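Local coordinates for protein phenylalanine hydroxylase (Colwellia psychrerythraea, PDB 2V27) that probably hydroxylates L-phenylalanine to L-tyrosine with O2 and tetrahydrobiopterin at a mononuclear iron centre, the first step of phenylalanine breakdown, at residues Q29-F32 and T33-I36; F121-I124 and F125-P129; F136-Y139 and T140-Y143; R160-W163 and F164-F168. All coordinates share one frame; numbering follows the deposited sequence. Where two conformers were deposited one is given.

Interaction 1 (Q29-F32 and T33-I36)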
loop_
_atom_site.group_PDB
_atom_site.type_symbol
_atom_site.label_atom_id
_atom_site.label_comp_id
_atom_site.label_asym_id
_atom_site.label_seq_id
_atom_site.Cartn_x
_atom_site.Cartn_y
_atom_site.Cartn_z
ATOM N N GLN B 29 -14.538 -11.368 21.270
ATOM C CA GLN B 29 -15.045 -12.691 20.926
ATOM C C GLN B 29 -15.064 -12.893 19.395
ATOM O O GLN B 29 -14.721 -13.972 18.901
ATOM C CB GLN B 29 -16.468 -12.864 21.460
ATOM C CG GLN B 29 -17.063 -14.219 21.211
ATOM C CD GLN B 29 -18.456 -14.314 21.830
ATOM O OE1 GLN B 29 -19.196 -13.323 21.873
ATOM N NE2 GLN B 29 -18.814 -15.496 22.297
ATOM N N GLU B 30 -15.497 -11.847 18.701
ATOM C CA GLU B 30 -15.598 -11.896 17.236
ATOM C C GLU B 30 -14.219 -12.010 16.608
ATOM O O GLU B 30 -13.995 -12.868 15.728
ATOM C CB GLU B 30 -16.361 -10.687 16.697
ATOM C CG GLU B 30 -17.864 -10.840 16.914
ATOM C CD GLU B 30 -18.683 -9.721 16.310
ATOM O OE1 GLU B 30 -18.252 -9.133 15.272
ATOM O OE2 GLU B 30 -19.768 -9.436 16.880
ATOM N N LEU B 31 -13.280 -11.198 17.100
ATOM C CA LEU B 31 -11.862 -11.284 16.662
ATOM C C LEU B 31 -11.224 -12.651 16.914
ATOM O O LEU B 31 -10.559 -13.234 16.026
ATOM C CB LEU B 31 -11.023 -10.228 17.339
ATOM C CG LEU B 31 -11.350 -8.785 17.012
ATOM C CD1 LEU B 31 -10.579 -7.773 17.868
ATOM C CD2 LEU B 31 -11.167 -8.482 15.512
ATOM N N PHE B 32 -11.486 -13.229 18.084
ATOM C CA PHE B 32 -10.911 -14.509 18.490
ATOM C C PHE B 32 -11.512 -15.614 17.641
ATOM O O PHE B 32 -10.787 -16.436 17.042
ATOM C CB PHE B 32 -11.240 -14.756 19.980
ATOM C CG PHE B 32 -10.367 -15.777 20.635
ATOM C CD1 PHE B 32 -9.297 -15.359 21.413
ATOM C CD2 PHE B 32 -10.587 -17.152 20.492
ATOM C CE1 PHE B 32 -8.481 -16.243 22.048
ATOM C CE2 PHE B 32 -9.739 -18.075 21.117
ATOM C CZ PHE B 32 -8.676 -17.598 21.916
ATOM N N THR B 33 -12.840 -15.667 17.584
ATOM C CA THR B 33 -13.482 -16.769 16.849
ATOM C C THR B 33 -13.075 -16.792 15.371
ATOM O O THR B 33 -12.795 -17.865 14.826
ATOM C CB THR B 33 -15.036 -16.739 16.940
ATOM O OG1 THR B 33 -15.519 -15.409 16.709
ATOM C CG2 THR B 33 -15.490 -17.235 18.267
ATOM N N ARG B 34 -13.063 -15.614 14.735
ATOM C CA ARG B 34 -12.663 -15.514 13.324
ATOM C C ARG B 34 -11.195 -15.927 13.131
ATOM O O ARG B 34 -10.869 -16.588 12.157
ATOM C CB ARG B 34 -12.958 -14.155 12.702
ATOM C CG ARG B 34 -11.963 -13.087 12.997
ATOM C CD ARG B 34 -12.433 -11.746 12.446
ATOM N NE ARG B 34 -11.353 -10.785 12.543
ATOM C CZ ARG B 34 -11.386 -9.547 12.098
ATOM N NH1 ARG B 34 -12.497 -9.053 11.515
ATOM N NH2 ARG B 34 -10.294 -8.803 12.245
ATOM N N GLN B 35 -10.322 -15.564 14.062
ATOM C CA GLN B 35 -8.905 -15.853 13.876
ATOM C C GLN B 35 -8.572 -17.291 14.154
ATOM O O GLN B 35 -7.743 -17.871 13.463
ATOM C CB GLN B 35 -8.029 -14.928 14.728
ATOM C CG GLN B 35 -6.591 -14.842 14.178
ATOM C CD GLN B 35 -6.481 -14.151 12.799
ATOM O OE1 GLN B 35 -5.572 -14.479 11.957
ATOM N NE2 GLN B 35 -7.368 -13.208 12.555
ATOM N N ILE B 36 -9.217 -17.889 15.171
ATOM C CA ILE B 36 -8.990 -19.319 15.470
ATOM C C ILE B 36 -9.284 -20.165 14.257
ATOM O O ILE B 36 -8.551 -21.105 13.942
ATOM C CB ILE B 36 -9.834 -19.815 16.673
ATOM C CG1 ILE B 36 -9.158 -19.386 17.947
ATOM C CG2 ILE B 36 -9.886 -21.348 16.732
ATOM C CD1 ILE B 36 -7.719 -19.931 18.125
HETATM O O HOH W 1 -9.254 -11.568 14.008
#
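Leu31 O is gripped twice. The amide of Gln35, one turn further on, donates to it with Gln35 N 3.1 Å from Leu31 O, and water 1 gives it a proton over 2.9 Å. The same water accepts from Arg34 NE at 2.7 Å, lying in the plane of the guanidinium at its edge, and so ties the arginine to the backbone of its own helix. Arg34 starts from an unusual place for a helix, with CG between the backbone N and the carbonyl carbon (chi1 81°); from there the chain runs extended to NE alongside Leu31. Leu31 CD2 covers one face of the guanidinium near its rim, 3.4 Å from Arg34 NH2, while Arg34 NH1 makes a salt bridge to Asp113. With an alanine in place of Arg34, Asp113 would probably be left without this charge partner, water 1 without one of its anchors, and the CD2 methyl without the flat group it rests on. Phe32 and Ile36 form a second side-by-side pair, Phe32 CE2 packing 3.5 Å from Ile36 CG1. The Phe32 ring also meets Phe125 edge-to-face, and Leu31 touches Phe121. Buried Leu31 and Phe32 against exposed Thr33 mark an amphipathic helix, 22-38, which lays its apolar side on helix 120-131 of the hydroxylase domain.

Interaction 2 (F121-I124 and F125-P129). With FE (Fe (III) ion), chain E.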
loop_
_atom_site.group_PDB
_atom_site.type_symbol
_atom_site.label_atom_id
_atom_site.label_comp_id
_atom_site.label_asym_id
_atom_site.label_seq_id
_atom_site.Cartn_x
_atom_site.Cartn_y
_atom_site.Cartn_z
ATOM N N PHE B 121 -5.983 -7.046 21.417
ATOM C CA PHE B 121 -6.107 -8.296 20.676
ATOM C C PHE B 121 -4.818 -8.643 19.879
ATOM O O PHE B 121 -4.335 -9.790 19.937
ATOM C CB PHE B 121 -7.351 -8.287 19.767
ATOM C CG PHE B 121 -7.524 -9.595 19.044
ATOM C CD1 PHE B 121 -8.078 -10.687 19.715
ATOM C CD2 PHE B 121 -7.046 -9.787 17.718
ATOM C CE1 PHE B 121 -8.200 -11.968 19.072
ATOM C CE2 PHE B 121 -7.162 -11.042 17.075
ATOM C CZ PHE B 121 -7.729 -12.131 17.726
ATOM N N HIS B 122 -4.307 -7.689 19.122
ATOM C CA HIS B 122 -3.023 -7.915 18.433
ATOM C C HIS B 122 -1.947 -8.456 19.398
ATOM O O HIS B 122 -1.281 -9.444 19.128
ATOM C CB HIS B 122 -2.529 -6.654 17.740
ATOM C CG HIS B 122 -1.118 -6.790 17.252
ATOM N ND1 HIS B 122 -0.773 -7.716 16.281
ATOM C CD2 HIS B 122 0.041 -6.231 17.670
ATOM C CE1 HIS B 122 0.533 -7.642 16.059
ATOM N NE2 HIS B 122 1.052 -6.748 16.893
ATOM N N GLU B 123 -1.792 -7.825 20.562
ATOM C CA GLU B 123 -0.679 -8.202 21.445
ATOM C C GLU B 123 -0.943 -9.533 22.114
ATOM O O GLU B 123 -0.023 -10.365 22.134
ATOM C CB GLU B 123 -0.431 -7.123 22.543
ATOM C CG GLU B 123 -0.284 -5.678 22.029
ATOM C CD GLU B 123 0.977 -5.419 21.235
ATOM O OE1 GLU B 123 1.698 -6.386 20.833
ATOM O OE2 GLU B 123 1.259 -4.206 21.011
ATOM N N ILE B 124 -2.147 -9.726 22.684
ATOM C CA ILE B 124 -2.372 -10.947 23.450
ATOM C C ILE B 124 -2.575 -12.163 22.524
ATOM O O ILE B 124 -1.995 -13.217 22.767
ATOM C CB ILE B 124 -3.535 -10.762 24.487
ATOM C CG1 ILE B 124 -3.108 -9.737 25.555
ATOM C CG2 ILE B 124 -3.912 -12.083 25.144
ATOM C CD1 ILE B 124 -4.127 -9.573 26.682
ATOM N N PHE B 125 -3.386 -12.002 21.470
ATOM C CA PHE B 125 -3.576 -13.098 20.558
ATOM C C PHE B 125 -2.365 -13.289 19.619
ATOM O O PHE B 125 -1.897 -14.437 19.365
ATOM C CB PHE B 125 -4.871 -12.904 19.765
ATOM C CG PHE B 125 -5.252 -14.112 18.985
ATOM C CD1 PHE B 125 -6.208 -15.024 19.473
ATOM C CD2 PHE B 125 -4.704 -14.288 17.743
ATOM C CE1 PHE B 125 -6.548 -16.179 18.713
ATOM C CE2 PHE B 125 -5.026 -15.375 16.986
ATOM C CZ PHE B 125 -5.932 -16.325 17.428
ATOM N N GLY B 126 -1.846 -12.185 19.092
ATOM C CA GLY B 126 -0.753 -12.302 18.124
ATOM C C GLY B 126 0.619 -12.693 18.686
ATOM O O GLY B 126 1.361 -13.447 18.026
ATOM N N HIS B 127 1.010 -12.080 19.834
ATOM C CA HIS B 127 2.374 -12.266 20.385
ATOM C C HIS B 127 2.470 -13.138 21.642
ATOM O O HIS B 127 3.373 -13.961 21.804
ATOM C CB HIS B 127 3.049 -10.917 20.659
ATOM C CG HIS B 127 3.316 -10.102 19.418
ATOM N ND1 HIS B 127 4.003 -10.584 18.311
ATOM C CD2 HIS B 127 2.945 -8.839 19.107
ATOM C CE1 HIS B 127 4.058 -9.635 17.388
ATOM N NE2 HIS B 127 3.416 -8.577 17.834
ATOM N N CYS B 128 1.510 -12.981 22.549
ATOM C CA CYS B 128 1.684 -13.604 23.860
ATOM C C CYS B 128 1.782 -15.158 23.802
ATOM O O CYS B 128 2.536 -15.750 24.582
ATOM C CB CYS B 128 0.592 -13.122 24.818
ATOM S SG CYS B 128 0.951 -11.467 25.404
ATOM N N PRO B 129 1.054 -15.835 22.898
ATOM C CA PRO B 129 1.264 -17.290 22.922
ATOM C C PRO B 129 2.728 -17.716 22.647
ATOM O O PRO B 129 3.222 -18.710 23.228
ATOM C CB PRO B 129 0.336 -17.814 21.808
ATOM C CG PRO B 129 -0.738 -16.760 21.704
ATOM C CD PRO B 129 0.009 -15.438 21.918
HETATM FE FE FE E . 3.071 -6.616 17.017
HETATM O O HOH W 2 3.283 -5.621 18.848
HETATM O O HOH W 3 2.898 -4.463 16.363
#
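His122 and His127 reach the same iron(III) ion, His122 NE2 at 2.0 Å and His127 NE2 at 2.1 Å from the metal. Their two nitrogens stand only 3.1 Å apart because both are ligands, and the rings are turned steeply against each other, planes at 82°. They leave the helix differently: His122 has CG anti to the backbone N (chi1 169°), His127 has it anti to the carbonyl carbon (chi1 -65°), and these settings swing both rings onto one metal. Waters 2 and 3 and both carboxylate oxygens of Glu167 complete the first shell. In the second shell, Glu123 OE1 lies in the plane of the His127 ring at its edge, 3.2 Å from His127 CD2, and probably accepts from metal-bound water 2 at 2.7 Å. His122 is steadied from its other nitrogen, ND1, which is hydrogen-bonded to Ser186. Behind these groups Glu123 O takes two amides where the helix widens into a pi-type turn: His127 N from above the carbonyl plane, and Cys128 N, 3.1 Å away, nearly in line with the C=O but with a bent N-H. Further from the iron, Phe121 and Phe125 lie side by side, their rings almost parallel but displaced so far that they hardly overlap; Phe125 CB sits over the Phe121 face, 3.7 Å from its centroid, and the pair packs on helix 22-38. Two histidines five residues apart on one helix, completed by a glutamate from another, form the facial triad of two histidines and one carboxylate found in the pterin-dependent aromatic amino acid hydroxylases.

Interaction 3 (F136-Y139 and T140-Y143)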
loop_
_atom_site.group_PDB
_atom_site.type_symbol
_atom_site.label_atom_id
_atom_site.label_comp_id
_atom_site.label_asym_id
_atom_site.label_seq_id
_atom_site.Cartn_x
_atom_site.Cartn_y
_atom_site.Cartn_z
ATOM N N PHE B 136 11.502 -18.119 21.480
ATOM C CA PHE B 136 10.922 -16.849 21.014
ATOM C C PHE B 136 11.088 -15.781 22.123
ATOM O O PHE B 136 11.467 -14.637 21.866
ATOM C CB PHE B 136 9.458 -17.076 20.654
ATOM C CG PHE B 136 8.730 -15.818 20.137
ATOM C CD1 PHE B 136 8.597 -15.596 18.761
ATOM C CD2 PHE B 136 8.204 -14.837 21.036
ATOM C CE1 PHE B 136 7.879 -14.457 18.281
ATOM C CE2 PHE B 136 7.485 -13.735 20.562
ATOM C CZ PHE B 136 7.349 -13.526 19.182
ATOM N N ALA B 137 10.746 -16.143 23.372
ATOM C CA ALA B 137 10.923 -15.240 24.534
ATOM C C ALA B 137 12.381 -14.763 24.702
ATOM O O ALA B 137 12.645 -13.560 24.883
ATOM C CB ALA B 137 10.407 -15.935 25.833
ATOM N N ASN B 138 13.325 -15.700 24.641
ATOM C CA ASN B 138 14.741 -15.331 24.851
ATOM C C ASN B 138 15.203 -14.413 23.726
ATOM O O ASN B 138 15.978 -13.500 23.956
ATOM C CB ASN B 138 15.670 -16.537 24.991
ATOM C CG ASN B 138 15.401 -17.354 26.236
ATOM O OD1 ASN B 138 14.817 -16.870 27.225
ATOM N ND2 ASN B 138 15.797 -18.618 26.170
ATOM N N TYR B 139 14.756 -14.653 22.502
ATOM C CA TYR B 139 15.114 -13.797 21.369
ATOM C C TYR B 139 14.550 -12.375 21.593
ATOM O O TYR B 139 15.256 -11.381 21.363
ATOM C CB TYR B 139 14.609 -14.441 20.064
ATOM C CG TYR B 139 14.647 -13.505 18.874
ATOM C CD1 TYR B 139 15.854 -13.256 18.215
ATOM C CD2 TYR B 139 13.482 -12.865 18.427
ATOM C CE1 TYR B 139 15.925 -12.405 17.143
ATOM C CE2 TYR B 139 13.521 -11.989 17.346
ATOM C CZ TYR B 139 14.730 -11.741 16.717
ATOM O OH TYR B 139 14.721 -10.923 15.580
ATOM N N THR B 140 13.310 -12.277 22.054
ATOM C CA THR B 140 12.699 -10.997 22.314
ATOM C C THR B 140 13.451 -10.226 23.402
ATOM O O THR B 140 13.656 -8.994 23.304
ATOM C CB THR B 140 11.205 -11.184 22.617
ATOM O OG1 THR B 140 10.591 -11.948 21.564
ATOM C CG2 THR B 140 10.478 -9.872 22.767
ATOM N N GLU B 141 13.821 -10.925 24.464
ATOM C CA GLU B 141 14.651 -10.282 25.486
ATOM C C GLU B 141 16.002 -9.781 24.895
ATOM O O GLU B 141 16.430 -8.651 25.205
ATOM C CB GLU B 141 14.902 -11.292 26.608
ATOM C CG GLU B 141 15.770 -10.735 27.765
ATOM C CD GLU B 141 16.149 -11.809 28.766
ATOM O OE1 GLU B 141 15.718 -12.960 28.624
ATOM O OE2 GLU B 141 16.857 -11.468 29.750
ATOM N N ALA B 142 16.655 -10.618 24.118
ATOM C CA ALA B 142 17.949 -10.258 23.527
ATOM C C ALA B 142 17.753 -9.066 22.600
ATOM O O ALA B 142 18.600 -8.142 22.538
ATOM C CB ALA B 142 18.529 -11.424 22.765
ATOM N N TYR B 143 16.626 -9.016 21.877
ATOM C CA TYR B 143 16.362 -7.917 20.969
ATOM C C TYR B 143 16.274 -6.623 21.801
ATOM O O TYR B 143 16.821 -5.552 21.451
ATOM C CB TYR B 143 15.077 -8.204 20.169
ATOM C CG TYR B 143 14.643 -6.980 19.425
ATOM C CD1 TYR B 143 15.161 -6.714 18.133
ATOM C CD2 TYR B 143 13.731 -6.045 19.970
ATOM C CE1 TYR B 143 14.797 -5.566 17.408
ATOM C CE2 TYR B 143 13.351 -4.885 19.234
ATOM C CZ TYR B 143 13.918 -4.637 17.932
ATOM O OH TYR B 143 13.608 -3.520 17.220
HETATM O O HOH W 4 13.408 -14.489 27.878
#
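Thr140 CB sits over the preceding turn, 3.5 Å from Phe136 O, and its two branches part from there. CG2 takes the position anti to the backbone N. OG1 lies anti to the carbonyl carbon (chi1 -53°), which turns the hydroxyl back along the helix to donate to Phe136 O at 2.8 Å. That oxygen already accepts the amide proton of the same residue, with Thr140 N 3.0 Å from Phe136 O, and the two donors approach from opposite faces of the carbonyl plane, the hydroxyl from well above it. One carbonyl thus takes both proton donors of this buried threonine. OG1 also lies 3.7 Å from Phe136 CE2, at a slant to the ring. Beyond the helix Thr140 packs against Ile166, Leu95 and Trp77, and in this largely apolar setting its hydroxyl has the carbonyl of its own helix as acceptor. One residue on, Glu141 stretches out and is joined to Asn138 by a single water: water 4 is 2.9 Å from Glu141 OE1 and 2.8 Å from Asn138 OD1, and probably donates to both. The other carboxylate oxygen, OE2, forms a salt bridge with Lys145. Tyr139 heads elsewhere, its hydroxyl bonded to Thr165, while the Tyr143 ring runs on to meet Tyr162. A hydroxyl returned to the carbonyl four residues back is the familiar way for threonine to be housed inside an alpha-helix; here it lies on helix 134-147, whose Phe136 side chain stands about 5 Å from that of the iron ligand His127.

Interaction 4 (R160-W163 and F164-F168). With FE (Fe (III) ion), chain E.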
loop_
_atom_site.group_PDB
_atom_site.type_symbol
_atom_site.label_atom_id
_atom_site.label_comp_id
_atom_site.label_asym_id
_atom_site.label_seq_id
_atom_site.Cartn_x
_atom_site.Cartn_y
_atom_site.Cartn_z
ATOM N N ARG B 160 13.736 -3.015 11.784
ATOM C CA ARG B 160 13.596 -3.715 10.519
ATOM C C ARG B 160 13.720 -5.221 10.800
ATOM O O ARG B 160 12.906 -6.063 10.327
ATOM C CB ARG B 160 14.655 -3.212 9.499
ATOM C CG ARG B 160 14.692 -3.948 8.178
ATOM C CD ARG B 160 15.744 -3.287 7.254
ATOM N NE ARG B 160 15.375 -1.921 6.878
ATOM C CZ ARG B 160 16.168 -0.874 7.036
ATOM N NH1 ARG B 160 17.416 -1.030 7.521
ATOM N NH2 ARG B 160 15.698 0.332 6.713
ATOM N N LEU B 161 14.717 -5.593 11.614
ATOM C CA LEU B 161 14.876 -6.965 12.065
ATOM C C LEU B 161 13.600 -7.469 12.790
ATOM O O LEU B 161 13.090 -8.565 12.504
ATOM C CB LEU B 161 16.099 -7.126 12.986
ATOM C CG LEU B 161 16.307 -8.531 13.594
ATOM C CD1 LEU B 161 16.404 -9.708 12.554
ATOM C CD2 LEU B 161 17.570 -8.516 14.521
ATOM N N TYR B 162 13.047 -6.657 13.679
ATOM C CA TYR B 162 11.869 -6.997 14.465
ATOM C C TYR B 162 10.695 -7.193 13.495
ATOM O O TYR B 162 9.930 -8.178 13.607
ATOM C CB TYR B 162 11.584 -5.820 15.402
ATOM C CG TYR B 162 10.559 -6.079 16.510
ATOM C CD1 TYR B 162 10.984 -6.590 17.748
ATOM C CD2 TYR B 162 9.209 -5.825 16.321
ATOM C CE1 TYR B 162 10.091 -6.836 18.788
ATOM C CE2 TYR B 162 8.281 -6.054 17.393
ATOM C CZ TYR B 162 8.777 -6.551 18.617
ATOM O OH TYR B 162 7.981 -6.842 19.729
ATOM N N TRP B 163 10.593 -6.308 12.503
ATOM C CA TRP B 163 9.487 -6.340 11.557
ATOM C C TRP B 163 9.459 -7.689 10.835
ATOM O O TRP B 163 8.412 -8.314 10.721
ATOM C CB TRP B 163 9.665 -5.198 10.541
ATOM C CG TRP B 163 8.564 -5.131 9.518
ATOM C CD1 TRP B 163 8.617 -5.542 8.180
ATOM C CD2 TRP B 163 7.268 -4.554 9.709
ATOM N NE1 TRP B 163 7.401 -5.266 7.559
ATOM C CE2 TRP B 163 6.563 -4.642 8.462
ATOM C CE3 TRP B 163 6.619 -3.988 10.815
ATOM C CZ2 TRP B 163 5.221 -4.184 8.317
ATOM C CZ3 TRP B 163 5.306 -3.516 10.667
ATOM C CH2 TRP B 163 4.619 -3.617 9.424
ATOM N N PHE B 164 10.619 -8.105 10.350
ATOM C CA PHE B 164 10.686 -9.312 9.576
ATOM C C PHE B 164 10.706 -10.614 10.364
ATOM O O PHE B 164 10.725 -11.696 9.753
ATOM C CB PHE B 164 11.864 -9.214 8.632
ATOM C CG PHE B 164 11.588 -8.279 7.472
ATOM C CD1 PHE B 164 12.288 -7.059 7.332
ATOM C CD2 PHE B 164 10.576 -8.625 6.540
ATOM C CE1 PHE B 164 12.034 -6.194 6.220
ATOM C CE2 PHE B 164 10.293 -7.805 5.448
ATOM C CZ PHE B 164 11.033 -6.587 5.272
ATOM N N THR B 165 10.707 -10.536 11.711
ATOM C CA THR B 165 10.723 -11.736 12.582
ATOM C C THR B 165 9.467 -11.685 13.459
ATOM O O THR B 165 8.452 -12.275 13.120
ATOM C CB THR B 165 12.046 -11.817 13.447
ATOM O OG1 THR B 165 12.291 -10.567 14.124
ATOM C CG2 THR B 165 13.217 -12.118 12.504
ATOM N N ILE B 166 9.523 -10.945 14.558
ATOM C CA ILE B 166 8.394 -10.892 15.484
ATOM C C ILE B 166 7.080 -10.441 14.845
ATOM O O ILE B 166 6.011 -10.954 15.254
ATOM C CB ILE B 166 8.810 -10.009 16.697
ATOM C CG1 ILE B 166 9.896 -10.805 17.502
ATOM C CG2 ILE B 166 7.579 -9.630 17.607
ATOM C CD1 ILE B 166 10.563 -10.039 18.566
ATOM N N GLU B 167 7.123 -9.461 13.913
ATOM C CA GLU B 167 5.857 -9.014 13.331
ATOM C C GLU B 167 5.411 -9.875 12.121
ATOM O O GLU B 167 4.232 -10.289 12.065
ATOM C CB GLU B 167 5.843 -7.498 13.025
ATOM C CG GLU B 167 6.093 -6.698 14.290
ATOM C CD GLU B 167 4.888 -6.742 15.271
ATOM O OE1 GLU B 167 5.061 -6.259 16.411
ATOM O OE2 GLU B 167 3.771 -7.209 14.923
ATOM N N PHE B 168 6.299 -10.113 11.153
ATOM C CA PHE B 168 5.905 -10.768 9.888
ATOM C C PHE B 168 6.651 -12.049 9.537
ATOM O O PHE B 168 6.676 -12.477 8.386
ATOM C CB PHE B 168 5.944 -9.725 8.724
ATOM C CG PHE B 168 4.787 -8.772 8.803
ATOM C CD1 PHE B 168 4.864 -7.639 9.596
ATOM C CD2 PHE B 168 3.566 -9.098 8.205
ATOM C CE1 PHE B 168 3.747 -6.816 9.788
ATOM C CE2 PHE B 168 2.450 -8.282 8.384
ATOM C CZ PHE B 168 2.552 -7.126 9.183
HETATM FE FE FE E . 3.071 -6.616 17.017
HETATM O O HOH W 3 2.898 -4.463 16.363
HETATM O O HOH W 2 3.283 -5.621 18.848
#
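Trp163 is the middle of an aromatic cluster with Phe164 and Phe168. Its edge meets the face of Phe164 in a T-shaped pair, planes at 88°, with CD1 poised over the centre of the phenyl ring. Phe168 comes over a face of the indole instead, inclined to it, and Phe168 CE1 approaches Trp163 CH2 to 3.3 Å. Replacing the indole by the methyl of an alanine would probably take away the surface both phenyl rings pack on, leaving them freer to turn, and deprive Gln221 of the NE1 donor. Next to this cluster, Ile166 CB sits over the face of the Tyr162 ring in a CH-pi contact, 3.9 Å from its centroid. The edge of that tyrosine faces the polar side: Glu167 OE1 lies near the ring plane, 3.4 Å from Tyr162 CE2. Bent at chi2 (-71°), the glutamate turns both oxygens to the iron, OE1 at 2.1 Å and OE2 at 2.3 Å from the metal. Beneath, Glu167 N bonds to Tyr162 O in a wider, pi-type turn, and Thr165 N reaches that oxygen from the opposite face in a shorter i to i+3 bond. Thr165 OG1 donates to Leu161 O over 2.7 Å. Here helix 152-167 ends, Ile166 packed on helix 134-147, Leu161 and Phe164 on helix 207-211, and Phe164 edge-to-face with Tyr225 of strand 223-227.

In the fold
Interactions 2 and 4 form the core: each is wholly buried and supplies ligands to the one iron ion, two histidines from helix 120-131 and a glutamate from the end of helix 152-167, sharing waters 2 and 3. Both use widened helical turns. Interactions 1 and 3 lie further out, with centres about 27 Å apart on opposite sides of the chain's centre, and rest on regular helix. Interaction 1 is partly buried and mixes salt bridges with aromatic packing; its Gln35 touches Phe125 of interaction 2. Interaction 3, more buried, packs against interaction 4, which it meets through a tyrosine hydroxyl and through ring contacts.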